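Local coordinates for Abbfa_003403 (Acinetobacter baumannii, PDB 4ZXH), which is a four-domain nonribosomal peptide synthetase whose condensation, adenylation, carrier and thioesterase domains probably join, load, carry and release a peptide product, at residues V13-G25 against E179-V191. Residues are numbered along the deposited sequence; the frame is centred on the assembly and turned at random.
With PNS (4'-phosphopantetheine), chain B.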
loop_
_atom_site.group_PDB
_atom_site.type_symbol
_atom_site.label_atom_id
_atom_site.label_comp_id
_atom_site.label_asym_id
_atom_site.label_seq_id
_atom_site.Cartn_x
_atom_site.Cartn_y
_atom_site.Cartn_z
ATOM N N VAL A 13 -32.508 5.886 -28.675
ATOM C CA VAL A 13 -32.567 6.534 -27.371
ATOM C C VAL A 13 -33.844 7.363 -27.232
ATOM O O VAL A 13 -34.132 8.219 -28.072
ATOM C CB VAL A 13 -31.321 7.439 -27.146
ATOM C CG1 VAL A 13 -31.412 8.187 -25.832
ATOM C CG2 VAL A 13 -30.054 6.609 -27.183
ATOM N N LEU A 14 -34.618 7.105 -26.182
ATOM C CA LEU A 14 -35.839 7.873 -25.938
ATOM C C LEU A 14 -35.560 9.211 -25.256
ATOM O O LEU A 14 -36.060 10.244 -25.698
ATOM C CB LEU A 14 -36.832 7.074 -25.090
ATOM C CG LEU A 14 -37.700 6.028 -25.783
ATOM C CD1 LEU A 14 -38.609 5.356 -24.766
ATOM C CD2 LEU A 14 -38.508 6.680 -26.858
ATOM N N SER A 15 -34.783 9.189 -24.173
ATOM C CA SER A 15 -34.431 10.420 -23.462
ATOM C C SER A 15 -33.101 10.318 -22.694
ATOM O O SER A 15 -32.635 9.222 -22.378
ATOM C CB SER A 15 -35.556 10.821 -22.498
ATOM O OG SER A 15 -35.834 9.796 -21.561
ATOM N N ARG A 16 -32.513 11.481 -22.395
ATOM C CA ARG A 16 -31.237 11.587 -21.673
ATOM C C ARG A 16 -31.403 12.231 -20.301
ATOM O O ARG A 16 -32.007 13.285 -20.183
ATOM C CB ARG A 16 -30.234 12.400 -22.492
ATOM C CG ARG A 16 -29.998 11.843 -23.892
ATOM C CD ARG A 16 -28.767 12.436 -24.581
ATOM N NE ARG A 16 -28.404 11.610 -25.731
ATOM C CZ ARG A 16 -27.398 10.743 -25.737
ATOM N NH1 ARG A 16 -26.636 10.628 -24.663
ATOM N NH2 ARG A 16 -27.141 10.007 -26.821
ATOM N N HIS A 17 -30.855 11.611 -19.262
ATOM C CA HIS A 17 -30.937 12.195 -17.926
ATOM C C HIS A 17 -29.613 12.158 -17.163
ATOM O O HIS A 17 -28.631 11.550 -17.608
ATOM C CB HIS A 17 -32.012 11.479 -17.127
ATOM C CG HIS A 17 -33.300 11.348 -17.867
ATOM N ND1 HIS A 17 -34.204 12.383 -17.971
ATOM C CD2 HIS A 17 -33.809 10.326 -18.594
ATOM C CE1 HIS A 17 -35.231 11.992 -18.706
ATOM N NE2 HIS A 17 -35.018 10.747 -19.094
ATOM N N ALA A 18 -29.595 12.832 -16.019
ATOM C CA ALA A 18 -28.462 12.772 -15.120
ATOM C C ALA A 18 -28.530 11.497 -14.288
ATOM O O ALA A 18 -29.590 10.881 -14.191
ATOM C CB ALA A 18 -28.442 13.983 -14.231
ATOM N N ILE A 19 -27.407 11.087 -13.700
ATOM C CA ILE A 19 -27.456 10.058 -12.664
ATOM C C ILE A 19 -27.535 10.788 -11.333
ATOM O O ILE A 19 -27.249 11.989 -11.256
ATOM C CB ILE A 19 -26.238 9.105 -12.679
ATOM C CG1 ILE A 19 -24.945 9.866 -12.416
ATOM C CG2 ILE A 19 -26.099 8.413 -14.010
ATOM C CD1 ILE A 19 -23.768 8.943 -12.096
ATOM N N SER A 20 -27.952 10.071 -10.297
ATOM C CA SER A 20 -28.023 10.620 -8.946
ATOM C C SER A 20 -26.678 10.506 -8.261
ATOM O O SER A 20 -25.835 9.716 -8.683
ATOM C CB SER A 20 -29.056 9.872 -8.127
ATOM O OG SER A 20 -28.612 8.539 -7.932
ATOM N N SER A 21 -26.483 11.253 -7.183
ATOM C CA SER A 21 -25.266 11.087 -6.383
ATOM C C SER A 21 -25.153 9.699 -5.720
ATOM O O SER A 21 -24.039 9.207 -5.477
ATOM C CB SER A 21 -25.183 12.179 -5.326
ATOM O OG SER A 21 -24.916 13.438 -5.931
ATOM N N GLU A 22 -26.294 9.063 -5.449
ATOM C CA GLU A 22 -26.296 7.711 -4.893
ATOM C C GLU A 22 -25.807 6.683 -5.907
ATOM O O GLU A 22 -25.406 5.581 -5.544
ATOM C CB GLU A 22 -27.689 7.324 -4.420
ATOM C CG GLU A 22 -28.223 8.156 -3.267
ATOM C CD GLU A 22 -28.914 9.414 -3.742
ATOM O OE1 GLU A 22 -28.536 9.916 -4.819
ATOM O OE2 GLU A 22 -29.867 9.868 -3.072
ATOM N N GLN A 23 -25.859 7.050 -7.182
ATOM C CA GLN A 23 -25.423 6.174 -8.258
ATOM C C GLN A 23 -23.946 6.385 -8.618
ATOM O O GLN A 23 -23.257 5.464 -9.056
ATOM C CB GLN A 23 -26.285 6.417 -9.493
ATOM C CG GLN A 23 -27.588 5.632 -9.549
ATOM C CD GLN A 23 -28.425 6.056 -10.735
ATOM O OE1 GLN A 23 -28.677 7.241 -10.940
ATOM N NE2 GLN A 23 -28.818 5.094 -11.552
ATOM N N LEU A 24 -23.480 7.616 -8.448
ATOM C CA LEU A 24 -22.139 8.004 -8.850
ATOM C C LEU A 24 -21.060 7.110 -8.247
ATOM O O LEU A 24 -20.164 6.644 -8.952
ATOM C CB LEU A 24 -21.906 9.460 -8.457
ATOM C CG LEU A 24 -20.497 10.026 -8.443
ATOM C CD1 LEU A 24 -19.882 9.896 -9.801
ATOM C CD2 LEU A 24 -20.575 11.491 -8.008
ATOM N N GLY A 25 -21.151 6.855 -6.949
ATOM C CA GLY A 25 -20.130 6.072 -6.278
ATOM C C GLY A 25 -20.028 4.644 -6.788
ATOM O O GLY A 25 -18.934 4.146 -7.030
ATOM N N GLU A 179 -39.948 7.410 -11.937
ATOM C CA GLU A 179 -39.672 8.496 -10.998
ATOM C C GLU A 179 -38.165 8.738 -10.760
ATOM O O GLU A 179 -37.758 9.868 -10.527
ATOM C CB GLU A 179 -40.372 8.223 -9.664
ATOM C CG GLU A 179 -40.121 9.298 -8.597
ATOM C CD GLU A 179 -40.898 10.593 -8.840
ATOM O OE1 GLU A 179 -41.876 10.582 -9.637
ATOM O OE2 GLU A 179 -40.521 11.624 -8.225
ATOM N N PHE A 180 -37.345 7.688 -10.820
ATOM C CA PHE A 180 -35.898 7.810 -10.560
ATOM C C PHE A 180 -35.246 8.936 -11.359
ATOM O O PHE A 180 -34.309 9.586 -10.913
ATOM C CB PHE A 180 -35.172 6.488 -10.876
ATOM C CG PHE A 180 -35.153 6.138 -12.347
ATOM C CD1 PHE A 180 -36.305 5.650 -12.982
ATOM C CD2 PHE A 180 -33.995 6.306 -13.103
ATOM C CE1 PHE A 180 -36.290 5.326 -14.341
ATOM C CE2 PHE A 180 -33.973 5.987 -14.459
ATOM C CZ PHE A 180 -35.123 5.494 -15.081
ATOM N N VAL A 181 -35.753 9.144 -12.555
ATOM C CA VAL A 181 -35.261 10.176 -13.434
ATOM C C VAL A 181 -35.579 11.576 -12.911
ATOM O O VAL A 181 -34.705 12.441 -12.899
ATOM C CB VAL A 181 -35.838 9.969 -14.845
ATOM C CG1 VAL A 181 -36.106 11.292 -15.535
ATOM C CG2 VAL A 181 -34.876 9.096 -15.657
ATOM N N GLN A 182 -36.817 11.802 -12.478
ATOM C CA GLN A 182 -37.178 13.104 -11.935
ATOM C C GLN A 182 -36.313 13.394 -10.711
ATOM O O GLN A 182 -35.753 14.480 -10.581
ATOM C CB GLN A 182 -38.664 13.165 -11.578
ATOM C CG GLN A 182 -39.159 14.586 -11.334
ATOM C CD GLN A 182 -40.667 14.671 -11.140
ATOM O OE1 GLN A 182 -41.377 13.663 -11.216
ATOM N NE2 GLN A 182 -41.165 15.885 -10.903
ATOM N N TYR A 183 -36.185 12.403 -9.835
ATOM C CA TYR A 183 -35.334 12.507 -8.658
ATOM C C TYR A 183 -33.914 12.949 -9.014
ATOM O O TYR A 183 -33.402 13.924 -8.460
ATOM C CB TYR A 183 -35.292 11.171 -7.925
ATOM C CG TYR A 183 -34.488 11.179 -6.642
ATOM C CD1 TYR A 183 -35.061 11.603 -5.445
ATOM C CD2 TYR A 183 -33.161 10.746 -6.616
ATOM C CE1 TYR A 183 -34.337 11.614 -4.259
ATOM C CE2 TYR A 183 -32.426 10.747 -5.431
ATOM C CZ TYR A 183 -33.029 11.188 -4.250
ATOM O OH TYR A 183 -32.332 11.198 -3.058
ATOM N N ALA A 184 -33.282 12.233 -9.941
ATOM C CA ALA A 184 -31.917 12.550 -10.347
ATOM C C ALA A 184 -31.824 13.943 -10.972
ATOM O O ALA A 184 -30.914 14.713 -10.660
ATOM C CB ALA A 184 -31.393 11.505 -11.313
ATOM N N ASP A 185 -32.773 14.273 -11.837
ATOM C CA ASP A 185 -32.721 15.540 -12.547
ATOM C C ASP A 185 -32.945 16.739 -11.610
ATOM O O ASP A 185 -32.294 17.776 -11.758
ATOM C CB ASP A 185 -33.730 15.537 -13.698
ATOM C CG ASP A 185 -33.217 14.771 -14.925
ATOM O OD1 ASP A 185 -32.047 14.318 -14.908
ATOM O OD2 ASP A 185 -33.974 14.632 -15.914
ATOM N N LYS A 186 -33.836 16.599 -10.635
ATOM C CA LYS A 186 -34.033 17.670 -9.659
ATOM C C LYS A 186 -32.773 17.863 -8.802
ATOM O O LYS A 186 -32.436 18.982 -8.409
ATOM C CB LYS A 186 -35.253 17.383 -8.773
ATOM C CG LYS A 186 -36.603 17.590 -9.487
ATOM C CD LYS A 186 -37.797 17.139 -8.643
ATOM N N GLN A 187 -32.072 16.769 -8.536
ATOM C CA GLN A 187 -30.900 16.779 -7.667
ATOM C C GLN A 187 -29.756 17.554 -8.322
ATOM O O GLN A 187 -28.889 18.103 -7.645
ATOM C CB GLN A 187 -30.474 15.341 -7.365
ATOM C CG GLN A 187 -29.560 15.163 -6.184
ATOM C CD GLN A 187 -28.924 13.781 -6.171
ATOM O OE1 GLN A 187 -29.050 13.035 -7.133
ATOM N NE2 GLN A 187 -28.250 13.434 -5.080
ATOM N N GLN A 188 -29.785 17.587 -9.654
ATOM C CA GLN A 188 -28.769 18.209 -10.495
ATOM C C GLN A 188 -28.925 19.736 -10.476
ATOM O O GLN A 188 -27.992 20.470 -10.798
ATOM C CB GLN A 188 -28.888 17.656 -11.922
ATOM C CG GLN A 188 -27.756 17.979 -12.887
ATOM C CD GLN A 188 -26.412 17.451 -12.416
ATOM O OE1 GLN A 188 -25.384 18.112 -12.583
ATOM N NE2 GLN A 188 -26.414 16.261 -11.806
ATOM N N SER A 189 -30.101 20.210 -10.075
ATOM C CA SER A 189 -30.354 21.643 -9.921
ATOM C C SER A 189 -29.835 22.147 -8.579
ATOM O O SER A 189 -29.420 23.301 -8.446
ATOM C CB SER A 189 -31.849 21.943 -10.030
ATOM O OG SER A 189 -32.433 21.214 -11.093
ATOM N N SER A 190 -29.873 21.265 -7.584
ATOM C CA SER A 190 -29.456 21.592 -6.225
ATOM C C SER A 190 -27.954 21.835 -6.114
ATOM O O SER A 190 -27.148 21.286 -6.872
ATOM C CB SER A 190 -29.874 20.484 -5.262
ATOM O OG SER A 190 -31.282 20.461 -5.133
ATOM N N VAL A 191 -27.595 22.657 -5.139
ATOM C CA VAL A 191 -26.252 23.188 -5.040
ATOM C C VAL A 191 -25.382 22.454 -4.006
ATOM O O VAL A 191 -24.294 21.976 -4.340
ATOM C CB VAL A 191 -26.316 24.710 -4.725
ATOM C CG1 VAL A 191 -26.661 25.491 -5.992
ATOM C CG2 VAL A 191 -27.358 24.998 -3.641
HETATM O O23 PNS B . -12.389 8.954 -4.521
HETATM P P24 PNS B . -13.566 9.692 -5.104
HETATM O O25 PNS B . -13.664 11.176 -4.879
HETATM O O27 PNS B . -14.864 9.003 -4.439
HETATM C C28 PNS B . -15.066 7.597 -4.534
HETATM C C29 PNS B . -16.390 7.246 -3.879
HETATM C C30 PNS B . -17.447 8.070 -4.617
HETATM C C31 PNS B . -16.338 7.626 -2.399
HETATM C C32 PNS B . -16.631 5.734 -3.993
HETATM O O33 PNS B . -15.405 5.077 -3.633
HETATM C C34 PNS B . -17.788 5.303 -3.112
HETATM O O35 PNS B . -18.931 5.726 -3.278
HETATM N N36 PNS B . -17.549 4.431 -2.142
HETATM C C37 PNS B . -18.591 3.959 -1.245
HETATM C C38 PNS B . -18.683 2.442 -1.401
HETATM C C39 PNS B . -20.099 2.000 -1.189
HETATM O O40 PNS B . -21.032 2.682 -1.586
HETATM N N41 PNS B . -20.212 0.844 -0.551
HETATM C C42 PNS B . -21.419 0.139 -0.195
HETATM C C43 PNS B . -20.895 -0.892 0.783
HETATM S S44 PNS B . -21.171 -0.255 2.441
#
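H17 and A18 of the 13-18 strand segment lie against helix 179-187, whose axis crosses the strand at 53° with a closest approach of 7.3 Å, and the backbones come nearest where the CA atoms of S20 and A184 are 4.6 Å apart. D185 suits its place because its two carboxylate oxygens serve neighbouring donors: OD2 accepts from H17 ND1 (3.1 Å) on its syn side, and OD1 takes A18 N almost straight, at 168°. With CG anti to the carbonyl carbon (chi1 -49°), the imidazole swings to the helix side, where V181 CG1 makes a CH-pi contact over one face, 3.4 Å from the ring centroid. S15 OG hydrogen-bonds H17 NE2, and partners at both ring nitrogens would hold the ring's rotation. A184, with only a methyl group, lets the chain at A18-S20 approach closely; its CB packs against A18 O. Farther on, Q187 reaches out as an extended chain, and its OE1 accepts from S21 N. Y183 OH donates to E22 OE2 (2.8 Å) near the ring plane. S20 and Q23 form a capping box: S20 N donates nearly straight to Q23 OE1, while Q23 N bonds S20 OG weakly. This packing of an edge strand and the following helix N-terminus lies in the condensation domain; helix 21-32 carries G25, whose lack of a side chain lets O35 of the phosphopantetheine arm approach its CA to 3.2 Å.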